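Local coordinates for 4-hydroxy-tetrahydrodipicolinate synthase (PDB 2YXG), which probably catalyses the condensation of pyruvate with aspartate semialdehyde to 4-hydroxy-tetrahydrodipicolinate, a step of lysine biosynthesis, at residues Gly22-Ile27 with Ile59-Asp64; Gly37-Gly42 with Gln71-Ala76; Val130-Pro135 with Lys161-Asn166; Pro165-Val170 with Leu190-Leu195. All coordinates share one frame; numbering follows the deposited sequence.

Interaction 1 (Gly22-Ile27 with Ile59-Asp64); sequences GLEENI and IEKVVD
Leu23 and Lys61 lie alongside between two neighbouring helices, their chains running opposite ways, the leucine methyl CD2 lying 3.7 Å from the lysine CG. Lys61 has CG anti to its backbone N (chi1 178°) and then bends at chi2 (84°), after which the chain runs out straight. The lower, aliphatic part of the lysine thus serves as an apolar partner for Leu23, while its amino group reaches Glu24. There the salt bridge is long, 4.0 Å between Lys61 NZ and Glu24 OE1, and a water fills in: it donates to Glu24 OE1 at 2.8 Å and accepts from Lys61 NZ at 2.6 Å. The glutamate chain is extended beyond CG and crosses the lysine at a slant.

One turn further along, Ile27 sends its tip CD1 onto Val62, touching both methyls and lying 3.8 Å from Val62 CG2 and 3.9 Å from Val62 CA. Leu23 CD2 is a looser neighbour of the same valine methyl CG2. The polar pair therefore borders an apolar seam.

The segment axes approach to 10.1 Å at a crossing angle of -42°, joining helices 20-32 and 52-66 on the outside of the TIM barrel. Toward the barrel, Ile27 and Val62 both pack on Ile38 of strand 37-40; Val62 also reaches Val72 of strand 71-75, and Leu23 touches Ile9.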
loop_
_atom_site.group_PDB
_atom_site.type_symbol
_atom_site.label_atom_id
_atom_site.label_comp_id
_atom_site.label_asym_id
_atom_site.label_seq_id
_atom_site.Cartn_x
_atom_site.Cartn_y
_atom_site.Cartn_z
ATOM N N GLY A 22 -13.656 4.375 38.696
ATOM C CA GLY A 22 -12.499 4.885 37.973
ATOM C C GLY A 22 -12.945 5.686 36.784
ATOM O O GLY A 22 -12.409 6.772 36.515
ATOM N N LEU A 23 -13.966 5.147 36.110
ATOM C CA LEU A 23 -14.625 5.784 34.990
ATOM C C LEU A 23 -15.153 7.193 35.345
ATOM O O LEU A 23 -14.873 8.181 34.651
ATOM C CB LEU A 23 -15.736 4.869 34.450
ATOM C CG LEU A 23 -16.496 5.207 33.168
ATOM C CD1 LEU A 23 -15.578 5.129 31.905
ATOM C CD2 LEU A 23 -17.637 4.247 33.015
ATOM N N GLU A 24 -15.875 7.291 36.452
ATOM C CA GLU A 24 -16.375 8.581 36.948
ATOM C C GLU A 24 -15.272 9.612 37.158
ATOM O O GLU A 24 -15.365 10.766 36.700
ATOM C CB GLU A 24 -17.078 8.364 38.291
ATOM C CG GLU A 24 -17.725 9.612 38.860
ATOM C CD GLU A 24 -18.711 9.287 39.989
ATOM O OE1 GLU A 24 -18.512 8.268 40.712
ATOM O OE2 GLU A 24 -19.685 10.037 40.140
ATOM N N GLU A 25 -14.244 9.173 37.885
ATOM C CA GLU A 25 -13.084 9.950 38.178
ATOM C C GLU A 25 -12.372 10.397 36.894
ATOM O O GLU A 25 -11.951 11.565 36.780
ATOM C CB GLU A 25 -12.187 9.151 39.139
ATOM C CG GLU A 25 -10.705 9.244 38.857
ATOM C CD GLU A 25 -9.797 8.722 39.991
ATOM O OE1 GLU A 25 -10.181 7.781 40.759
ATOM O OE2 GLU A 25 -8.674 9.282 40.082
ATOM N N ASN A 26 -12.280 9.508 35.896
ATOM C CA ASN A 26 -11.693 9.942 34.584
ATOM C C ASN A 26 -12.550 11.008 33.920
ATOM O O ASN A 26 -12.060 12.022 33.445
ATOM C CB ASN A 26 -11.498 8.782 33.613
ATOM C CG ASN A 26 -10.400 7.886 33.999
ATOM O OD1 ASN A 26 -9.538 8.261 34.761
ATOM N ND2 ASN A 26 -10.414 6.660 33.463
ATOM N N ILE A 27 -13.852 10.771 33.923
ATOM C CA ILE A 27 -14.783 11.749 33.348
ATOM C C ILE A 27 -14.652 13.131 33.941
ATOM O O ILE A 27 -14.465 14.121 33.209
ATOM C CB ILE A 27 -16.215 11.261 33.415
ATOM C CG1 ILE A 27 -16.311 10.005 32.527
ATOM C CG2 ILE A 27 -17.181 12.364 32.896
ATOM C CD1 ILE A 27 -17.628 9.283 32.536
ATOM N N ILE A 59 -22.113 3.326 28.641
ATOM C CA ILE A 59 -22.751 4.550 28.113
ATOM C C ILE A 59 -23.644 5.234 29.173
ATOM O O ILE A 59 -23.569 6.464 29.407
ATOM C CB ILE A 59 -23.511 4.288 26.776
ATOM C CG1 ILE A 59 -22.522 4.012 25.634
ATOM C CG2 ILE A 59 -24.371 5.518 26.375
ATOM C CD1 ILE A 59 -23.139 3.351 24.405
ATOM N N GLU A 60 -24.463 4.417 29.840
ATOM C CA GLU A 60 -25.339 4.828 30.940
ATOM C C GLU A 60 -24.530 5.545 32.009
ATOM O O GLU A 60 -24.897 6.643 32.443
ATOM C CB GLU A 60 -25.995 3.574 31.540
ATOM C CG GLU A 60 -27.430 3.793 32.063
ATOM C CD GLU A 60 -27.780 2.941 33.296
ATOM O OE1 GLU A 60 -26.861 2.367 33.957
ATOM O OE2 GLU A 60 -28.985 2.848 33.614
ATOM N N LYS A 61 -23.405 4.947 32.433
ATOM C CA LYS A 61 -22.606 5.589 33.480
ATOM C C LYS A 61 -22.081 6.958 32.990
ATOM O O LYS A 61 -22.124 7.985 33.715
ATOM C CB LYS A 61 -21.499 4.671 33.962
ATOM C CG LYS A 61 -20.582 5.297 35.043
ATOM C CD LYS A 61 -21.225 5.142 36.462
ATOM C CE LYS A 61 -20.546 6.061 37.501
ATOM N NZ LYS A 61 -21.054 5.797 38.882
ATOM N N VAL A 62 -21.664 6.999 31.722
ATOM C CA VAL A 62 -21.116 8.251 31.172
ATOM C C VAL A 62 -22.176 9.396 31.107
ATOM O O VAL A 62 -21.904 10.548 31.511
ATOM C CB VAL A 62 -20.449 8.009 29.790
ATOM C CG1 VAL A 62 -19.930 9.325 29.210
ATOM C CG2 VAL A 62 -19.273 7.033 29.969
ATOM N N VAL A 63 -23.342 9.073 30.555
ATOM C CA VAL A 63 -24.478 10.034 30.517
ATOM C C VAL A 63 -24.761 10.593 31.920
ATOM O O VAL A 63 -24.799 11.812 32.086
ATOM C CB VAL A 63 -25.754 9.404 29.912
ATOM C CG1 VAL A 63 -27.014 10.281 30.163
ATOM C CG2 VAL A 63 -25.574 9.153 28.446
ATOM N N ASP A 64 -24.883 9.692 32.902
ATOM C CA ASP A 64 -25.275 10.028 34.283
ATOM C C ASP A 64 -24.208 10.920 34.967
ATOM O O ASP A 64 -24.527 11.938 35.617
ATOM C CB ASP A 64 -25.530 8.727 35.119
ATOM C CG ASP A 64 -26.829 7.894 34.660
ATOM O OD1 ASP A 64 -27.586 8.244 33.704
ATOM O OD2 ASP A 64 -27.116 6.837 35.302
HETATM O O HOH W 1 -19.252 5.525 40.726
#

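Interaction 2 (Gly37-Gly42 with Gln71-Ala76); sequences GIVAVG and QVIAGA
Ile38 and Ile73, like Ala40 and Gly75, meet through their peptide groups, the flat units of this contact, which has no ring or carboxylate in it. The peptide units meet edge on through N-H and C=O groups along the adjoining strands, while side chains cover the two faces of the sheet. On one face stand Val39 and Ile73, with Gln71 beside them; on the other stand Ile38, Ala40, Val72 and Ala74.

Four hydrogen bonds join the edges in parallel register. Ile38 N gives to Gln71 O (2.9 Å) and Ala40 N to Ile73 O (2.8 Å); in return Ile73 N gives to Ile38 O (2.8 Å) and Gly75 N to Ala40 O (2.8 Å). Val39 CA adds a CA-H...O contact to Ile73 O. On their shared face the Val39 and Ile73 side chains cross at a slant, with Val39 CG2 4.0 Å from Ile73 CD1.

Past the strand, Val41 turns into a left-handed backbone conformation and lays its methyl CG2 3.7 Å from Gly75 O. The fit is close here: a CB on Gly75 would come 2.5 Å from Val41 O, and Gly37 is similarly pressed against Gln71 O.

Strands 37-40 and 71-75, with helix 52-66 between them, form a beta-alpha-beta unit of the TIM barrel. The Val39-Ile73 face looks into the barrel, where Ile73 meets Leu100 of strand 98-102; the opposite face looks out to the helices, with Val72 on Val66 and Ala74 on Ala91.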
loop_
_atom_site.group_PDB
_atom_site.type_symbol
_atom_site.label_atom_id
_atom_site.label_comp_id
_atom_site.label_asym_id
_atom_site.label_seq_id
_atom_site.Cartn_x
_atom_site.Cartn_y
_atom_site.Cartn_z
ATOM N N GLY A 37 -16.578 17.467 25.144
ATOM C CA GLY A 37 -17.435 16.311 25.194
ATOM C C GLY A 37 -16.606 15.045 25.354
ATOM O O GLY A 37 -15.360 15.083 25.344
ATOM N N ILE A 38 -17.325 13.932 25.493
ATOM C CA ILE A 38 -16.738 12.646 25.746
ATOM C C ILE A 38 -17.292 11.619 24.752
ATOM O O ILE A 38 -18.486 11.548 24.527
ATOM C CB ILE A 38 -17.004 12.240 27.234
ATOM C CG1 ILE A 38 -16.167 13.178 28.138
ATOM C CG2 ILE A 38 -16.734 10.753 27.476
ATOM C CD1 ILE A 38 -15.945 12.715 29.574
ATOM N N VAL A 39 -16.386 10.838 24.176
ATOM C CA VAL A 39 -16.728 9.736 23.335
ATOM C C VAL A 39 -16.632 8.413 24.130
ATOM O O VAL A 39 -15.527 7.989 24.492
ATOM C CB VAL A 39 -15.848 9.727 22.061
ATOM C CG1 VAL A 39 -16.292 8.644 21.115
ATOM C CG2 VAL A 39 -15.892 11.086 21.376
ATOM N N ALA A 40 -17.788 7.776 24.400
ATOM C CA ALA A 40 -17.801 6.531 25.178
ATOM C C ALA A 40 -17.863 5.296 24.319
ATOM O O ALA A 40 -18.592 5.247 23.313
ATOM C CB ALA A 40 -18.989 6.493 26.194
ATOM N N VAL A 41 -17.135 4.273 24.777
ATOM C CA VAL A 41 -17.161 2.939 24.191
ATOM C C VAL A 41 -16.938 2.936 22.654
ATOM O O VAL A 41 -17.705 2.296 21.923
ATOM C CB VAL A 41 -18.454 2.122 24.588
ATOM C CG1 VAL A 41 -18.570 1.931 26.091
ATOM C CG2 VAL A 41 -19.717 2.737 24.065
ATOM N N GLY A 42 -15.927 3.681 22.187
ATOM C CA GLY A 42 -15.382 3.521 20.822
ATOM C C GLY A 42 -14.180 2.600 20.939
ATOM O O GLY A 42 -14.027 1.909 21.950
ATOM N N GLN A 71 -20.963 17.391 25.996
ATOM C CA GLN A 71 -21.660 16.478 25.083
ATOM C C GLN A 71 -21.207 15.066 25.317
ATOM O O GLN A 71 -20.050 14.816 25.652
ATOM C CB GLN A 71 -21.451 16.888 23.634
ATOM C CG GLN A 71 -21.867 18.352 23.370
ATOM C CD GLN A 71 -21.120 18.922 22.198
ATOM O OE1 GLN A 71 -20.127 19.637 22.363
ATOM N NE2 GLN A 71 -21.563 18.577 20.998
ATOM N N VAL A 72 -22.138 14.143 25.191
ATOM C CA VAL A 72 -21.848 12.718 25.295
ATOM C C VAL A 72 -22.108 12.065 23.954
ATOM O O VAL A 72 -23.217 12.082 23.444
ATOM C CB VAL A 72 -22.645 11.994 26.449
ATOM C CG1 VAL A 72 -22.385 10.500 26.414
ATOM C CG2 VAL A 72 -22.280 12.610 27.803
ATOM N N ILE A 73 -21.062 11.515 23.376
ATOM C CA ILE A 73 -21.168 10.866 22.102
ATOM C C ILE A 73 -20.967 9.396 22.387
ATOM O O ILE A 73 -19.918 8.983 22.946
ATOM C CB ILE A 73 -20.081 11.349 21.150
ATOM C CG1 ILE A 73 -20.085 12.882 21.100
ATOM C CG2 ILE A 73 -20.179 10.646 19.731
ATOM C CD1 ILE A 73 -18.962 13.446 20.284
ATOM N N ALA A 74 -21.955 8.602 22.006
ATOM C CA ALA A 74 -21.935 7.164 22.324
ATOM C C ALA A 74 -21.483 6.371 21.110
ATOM O O ALA A 74 -22.028 6.531 20.006
ATOM C CB ALA A 74 -23.307 6.723 22.782
ATOM N N GLY A 75 -20.459 5.539 21.280
ATOM C CA GLY A 75 -20.047 4.671 20.180
ATOM C C GLY A 75 -21.197 3.667 20.014
ATOM O O GLY A 75 -21.720 3.152 21.003
ATOM N N ALA A 76 -21.623 3.456 18.782
ATOM C CA ALA A 76 -22.786 2.581 18.466
ATOM C C ALA A 76 -22.644 1.985 17.070
ATOM O O ALA A 76 -23.611 1.620 16.441
ATOM C CB ALA A 76 -24.135 3.358 18.600
#

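Interaction 3 (Val130-Pro135 with Lys161-Asn166); sequences VLYNVP and KEANPN
Lys161 runs over one face of the Tyr132 ring, the two side chains lying alongside and pointing the same way. Its CB starts 3.9 Å from Tyr132 CD1, and CG comes closer to the same atom. CG stands anti to the backbone N (chi1 172°), and the chain stays extended beyond it. CD passes over the ring 3.3 Å from Tyr132 CD1, a CH-pi contact displaced toward the rim. CE lies 3.6 Å from Tyr132 CE1. At the tip, NZ sits 3.4 Å from Tyr132 CZ and makes a cation-pi contact, 3.8 Å from the ring centroid. An alanine in place of Tyr132 would probably leave the lysine chain free to turn over the gap left by the ring, and the amino group without its cation-pi partner.

Backbone hydrogen bonds join the two parallel strands, Asn133 N giving to Lys161 O, and Ala163 N to Asn133 O carries the pairing just past the second strand. On the opposite face of the sheet Asn133 ND2 gives to the syn lone pair of Glu162 OE2 at 2.8 Å, the amide and carboxylate planes 88° apart. Asn164 N meets the same oxygen on its anti side at 3.0 Å.

Lys161 is the predicted Schiff-base lysine and Tyr132 the predicted proton donor/acceptor. Lying over the ring, the lysine brings its amino group beside the phenol, 3.5 Å between Lys161 NZ and Tyr132 OH, consistent with proton transfer close to the bond formed with pyruvate.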
loop_
_atom_site.group_PDB
_atom_site.type_symbol
_atom_site.label_atom_id
_atom_site.label_comp_id
_atom_site.label_asym_id
_atom_site.label_seq_id
_atom_site.Cartn_x
_atom_site.Cartn_y
_atom_site.Cartn_z
ATOM N N VAL A 130 -22.016 11.222 14.176
ATOM C CA VAL A 130 -20.640 11.341 13.698
ATOM C C VAL A 130 -20.209 10.040 12.982
ATOM O O VAL A 130 -20.108 8.954 13.588
ATOM C CB VAL A 130 -19.700 11.697 14.882
ATOM C CG1 VAL A 130 -18.261 12.013 14.399
ATOM C CG2 VAL A 130 -20.254 12.901 15.656
ATOM N N LEU A 131 -19.954 10.163 11.698
ATOM C CA LEU A 131 -19.423 9.068 10.907
ATOM C C LEU A 131 -17.935 8.886 11.227
ATOM O O LEU A 131 -17.223 9.864 11.306
ATOM C CB LEU A 131 -19.591 9.358 9.420
ATOM C CG LEU A 131 -21.045 9.547 8.888
ATOM C CD1 LEU A 131 -21.053 9.841 7.398
ATOM C CD2 LEU A 131 -21.880 8.333 9.151
ATOM N N TYR A 132 -17.474 7.665 11.471
ATOM C CA TYR A 132 -16.039 7.465 11.762
ATOM C C TYR A 132 -15.403 6.623 10.648
ATOM O O TYR A 132 -15.820 5.495 10.398
ATOM C CB TYR A 132 -15.886 6.805 13.117
ATOM C CG TYR A 132 -14.468 6.448 13.536
ATOM C CD1 TYR A 132 -13.347 7.103 12.990
ATOM C CD2 TYR A 132 -14.252 5.490 14.525
ATOM C CE1 TYR A 132 -12.063 6.769 13.372
ATOM C CE2 TYR A 132 -12.966 5.170 14.942
ATOM C CZ TYR A 132 -11.881 5.811 14.365
ATOM O OH TYR A 132 -10.598 5.513 14.783
ATOM N N ASN A 133 -14.441 7.211 9.949
ATOM C CA ASN A 133 -13.741 6.544 8.881
ATOM C C ASN A 133 -12.289 6.297 9.317
ATOM O O ASN A 133 -11.582 7.222 9.717
ATOM C CB ASN A 133 -13.779 7.415 7.585
ATOM C CG ASN A 133 -13.067 6.756 6.389
ATOM O OD1 ASN A 133 -13.341 5.582 6.040
ATOM N ND2 ASN A 133 -12.192 7.520 5.734
ATOM N N VAL A 134 -11.840 5.048 9.246
ATOM C CA VAL A 134 -10.425 4.730 9.637
ATOM C C VAL A 134 -9.979 3.539 8.840
ATOM O O VAL A 134 -9.909 2.425 9.344
ATOM C CB VAL A 134 -10.257 4.544 11.209
ATOM C CG1 VAL A 134 -11.216 3.436 11.743
ATOM C CG2 VAL A 134 -8.792 4.311 11.640
ATOM N N PRO A 135 -9.711 3.755 7.566
ATOM C CA PRO A 135 -9.404 2.648 6.663
ATOM C C PRO A 135 -8.274 1.712 7.142
ATOM O O PRO A 135 -8.253 0.545 6.745
ATOM C CB PRO A 135 -8.971 3.334 5.362
ATOM C CG PRO A 135 -9.155 4.778 5.560
ATOM C CD PRO A 135 -9.639 5.076 6.923
ATOM N N LYS A 161 -15.511 11.986 11.887
ATOM C CA LYS A 161 -14.180 11.753 12.472
ATOM C C LYS A 161 -13.324 11.117 11.385
ATOM O O LYS A 161 -13.533 9.934 11.006
ATOM C CB LYS A 161 -14.270 10.846 13.700
ATOM C CG LYS A 161 -12.914 10.374 14.296
ATOM C CD LYS A 161 -13.129 9.326 15.466
ATOM C CE LYS A 161 -11.786 9.032 16.180
ATOM N NZ LYS A 161 -11.811 7.848 17.102
ATOM N N GLU A 162 -12.422 11.939 10.821
ATOM C CA GLU A 162 -11.607 11.499 9.669
ATOM C C GLU A 162 -10.260 10.986 10.093
ATOM O O GLU A 162 -9.405 11.795 10.474
ATOM C CB GLU A 162 -11.487 12.620 8.608
ATOM C CG GLU A 162 -10.842 12.175 7.248
ATOM C CD GLU A 162 -11.455 10.874 6.657
ATOM O OE1 GLU A 162 -12.373 11.018 5.817
ATOM O OE2 GLU A 162 -11.033 9.737 7.023
ATOM N N ALA A 163 -10.075 9.659 10.107
ATOM C CA ALA A 163 -8.720 9.087 10.417
ATOM C C ALA A 163 -7.862 8.663 9.218
ATOM O O ALA A 163 -6.794 8.082 9.418
ATOM C CB ALA A 163 -8.797 7.890 11.401
ATOM N N ASN A 164 -8.368 8.851 8.010
ATOM C CA ASN A 164 -7.634 8.647 6.763
ATOM C C ASN A 164 -6.611 9.765 6.757
ATOM O O ASN A 164 -6.997 10.926 6.808
ATOM C CB ASN A 164 -8.583 8.770 5.533
ATOM C CG ASN A 164 -7.884 8.522 4.179
ATOM O OD1 ASN A 164 -6.677 8.729 4.005
ATOM N ND2 ASN A 164 -8.656 8.103 3.213
ATOM N N PRO A 165 -5.299 9.409 6.694
ATOM C CA PRO A 165 -4.176 10.355 6.767
ATOM C C PRO A 165 -3.918 11.090 5.428
ATOM O O PRO A 165 -3.069 11.988 5.360
ATOM C CB PRO A 165 -3.001 9.443 7.161
ATOM C CG PRO A 165 -3.278 8.191 6.399
ATOM C CD PRO A 165 -4.821 8.017 6.518
ATOM N N ASN A 166 -4.639 10.727 4.375
ATOM C CA ASN A 166 -4.590 11.500 3.131
ATOM C C ASN A 166 -5.492 12.722 3.261
ATOM O O ASN A 166 -6.723 12.632 3.081
ATOM C CB ASN A 166 -4.987 10.653 1.917
ATOM C CG ASN A 166 -5.176 11.489 0.630
ATOM O OD1 ASN A 166 -5.009 12.733 0.592
ATOM N ND2 ASN A 166 -5.556 10.800 -0.431
#

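Interaction 4 (Pro165-Val170 with Leu190-Leu195); sequences PNLSQV and LPIIAL
Asn166, next to the Leu167 that packs on Ile192, holds a doubly gripped oxygen: its OD1 accepts from Ser168 N at 2.9 Å and from Ser168 OG at 2.9 Å. Both donors come from the same face of the amide plane, and the bond to Ser168 N is a capping bond at the turn into helix 168-177.

Leu167, beside this cap, and Val170, in the helix, face the other segment. Leu167 has CG anti to the carbonyl carbon (chi1 -65°), and its two methyls part to different partners. CD1 slants across Pro191, 4.0 Å from its CB, whereas CD2 meets Ile192 CG1 at 3.8 Å, the two side chains at about a right angle. Nearer the backbone, Leu195 CD1 lies 3.9 Å from Leu167 CB and 3.7 Å from Leu167 O. Val170 divides its methyls likewise: CG1 touches Leu195 CD1 at 3.9 Å, and CG2 faces Ile192 CG1 at 4.1 Å. An alanine in place of Leu167 would probably open a gap beside Pro191 and Ile192, since the leucine methyls that touch them would be gone.

The contact joins helix 168-177 to helix 189-194 outside the barrel, with Ile192 reaching inward to Val181 and Ser183 of strand 180-183. Behind it, Leu190 packs on helix 224-240 and Ile193 on helix 209-221. Helix 189-194 also lies at a subunit interface, where Pro191 and Ala194 pack on the same residues of the second subunit.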
loop_
_atom_site.group_PDB
_atom_site.type_symbol
_atom_site.label_atom_id
_atom_site.label_comp_id
_atom_site.label_asym_id
_atom_site.label_seq_id
_atom_site.Cartn_x
_atom_site.Cartn_y
_atom_site.Cartn_z
ATOM N N PRO A 165 -5.299 9.409 6.694
ATOM C CA PRO A 165 -4.176 10.355 6.767
ATOM C C PRO A 165 -3.918 11.090 5.428
ATOM O O PRO A 165 -3.069 11.988 5.360
ATOM C CB PRO A 165 -3.001 9.443 7.161
ATOM C CG PRO A 165 -3.278 8.191 6.399
ATOM C CD PRO A 165 -4.821 8.017 6.518
ATOM N N ASN A 166 -4.639 10.727 4.375
ATOM C CA ASN A 166 -4.590 11.500 3.131
ATOM C C ASN A 166 -5.492 12.722 3.261
ATOM O O ASN A 166 -6.723 12.632 3.081
ATOM C CB ASN A 166 -4.987 10.653 1.917
ATOM C CG ASN A 166 -5.176 11.489 0.630
ATOM O OD1 ASN A 166 -5.009 12.733 0.592
ATOM N ND2 ASN A 166 -5.556 10.800 -0.431
ATOM N N LEU A 167 -4.861 13.872 3.527
ATOM C CA LEU A 167 -5.590 15.073 3.904
ATOM C C LEU A 167 -6.267 15.749 2.770
ATOM O O LEU A 167 -7.048 16.670 2.967
ATOM C CB LEU A 167 -4.708 16.067 4.642
ATOM C CG LEU A 167 -4.212 15.550 6.004
ATOM C CD1 LEU A 167 -3.568 16.699 6.839
ATOM C CD2 LEU A 167 -5.275 14.778 6.786
ATOM N N SER A 168 -6.030 15.312 1.558
ATOM C CA SER A 168 -6.928 15.868 0.537
ATOM C C SER A 168 -8.301 15.235 0.578
ATOM O O SER A 168 -9.231 15.822 0.041
ATOM C CB SER A 168 -6.352 15.869 -0.867
ATOM O OG SER A 168 -6.302 14.585 -1.295
ATOM N N GLN A 169 -8.428 14.069 1.223
ATOM C CA GLN A 169 -9.771 13.621 1.549
ATOM C C GLN A 169 -10.467 14.626 2.490
ATOM O O GLN A 169 -11.669 14.864 2.355
ATOM C CB GLN A 169 -9.850 12.192 2.090
ATOM C CG GLN A 169 -11.287 11.795 2.443
ATOM C CD GLN A 169 -11.506 10.317 2.427
ATOM O OE1 GLN A 169 -11.903 9.713 3.445
ATOM N NE2 GLN A 169 -11.288 9.704 1.269
ATOM N N VAL A 170 -9.711 15.200 3.417
ATOM C CA VAL A 170 -10.233 16.228 4.282
ATOM C C VAL A 170 -10.613 17.499 3.473
ATOM O O VAL A 170 -11.663 18.117 3.731
ATOM C CB VAL A 170 -9.288 16.542 5.508
ATOM C CG1 VAL A 170 -9.594 17.931 6.124
ATOM C CG2 VAL A 170 -9.342 15.390 6.580
ATOM N N LEU A 190 -3.795 19.630 14.197
ATOM C CA LEU A 190 -3.405 20.970 13.749
ATOM C C LEU A 190 -3.541 21.202 12.202
ATOM O O LEU A 190 -4.212 22.154 11.778
ATOM C CB LEU A 190 -2.022 21.330 14.300
ATOM C CG LEU A 190 -1.401 22.690 14.035
ATOM C CD1 LEU A 190 -0.181 22.838 14.909
ATOM C CD2 LEU A 190 -0.973 22.736 12.600
ATOM N N PRO A 191 -2.931 20.336 11.352
ATOM C CA PRO A 191 -3.196 20.564 9.928
ATOM C C PRO A 191 -4.674 20.364 9.470
ATOM O O PRO A 191 -5.175 21.117 8.612
ATOM C CB PRO A 191 -2.246 19.592 9.237
ATOM C CG PRO A 191 -1.954 18.557 10.201
ATOM C CD PRO A 191 -2.010 19.209 11.558
ATOM N N ILE A 192 -5.390 19.422 10.067
ATOM C CA ILE A 192 -6.844 19.322 9.783
ATOM C C ILE A 192 -7.679 20.601 10.127
ATOM O O ILE A 192 -8.517 21.014 9.370
ATOM C CB ILE A 192 -7.452 17.987 10.365
ATOM C CG1 ILE A 192 -6.877 16.773 9.584
ATOM C CG2 ILE A 192 -9.012 18.029 10.369
ATOM C CD1 ILE A 192 -7.262 15.398 10.145
ATOM N N ILE A 193 -7.409 21.248 11.242
ATOM C CA ILE A 193 -8.071 22.528 11.598
ATOM C C ILE A 193 -7.716 23.688 10.659
ATOM O O ILE A 193 -8.587 24.492 10.282
ATOM C CB ILE A 193 -7.811 22.884 13.066
ATOM C CG1 ILE A 193 -8.433 21.822 14.002
ATOM C CG2 ILE A 193 -8.371 24.211 13.402
ATOM C CD1 ILE A 193 -7.940 21.975 15.479
ATOM N N ALA A 194 -6.442 23.734 10.254
ATOM C CA ALA A 194 -5.979 24.678 9.235
ATOM C C ALA A 194 -6.784 24.531 7.951
ATOM O O ALA A 194 -7.097 25.529 7.271
ATOM C CB ALA A 194 -4.468 24.481 8.959
ATOM N N LEU A 195 -7.125 23.282 7.625
ATOM C CA LEU A 195 -7.874 23.001 6.428
ATOM C C LEU A 195 -9.345 23.355 6.616
ATOM O O LEU A 195 -10.074 23.372 5.632
ATOM C CB LEU A 195 -7.747 21.535 6.014
ATOM C CG LEU A 195 -6.501 21.213 5.182
ATOM C CD1 LEU A 195 -6.283 19.661 5.055
ATOM C CD2 LEU A 195 -6.531 21.883 3.776
#

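Overall arrangement
The four contacts join successive parts of one TIM barrel. Interactions 1 and 2 interlock: helix 52-66 of interaction 1 links the two strands of interaction 2, and Ile59 CG1 packs 3.5 Å from Val41 CG2. Interactions 3 and 4 share Pro165 and Asn166, and Glu162 CG meets Val170 CG2 at 3.6 Å. Interactions 2 and 3 reach the same sheet, with nearest atoms about 5 Å apart; the Val39 side chain is about 6 Å from that of Lys161, and both lie about 4 Å from the side chain of Ile201, a predicted pyruvate site. Interaction 3 holds the predicted catalytic residues, whereas interactions 1 and 4, their centres 31 Å apart, pack outer helices on opposite sides of the chain's centre.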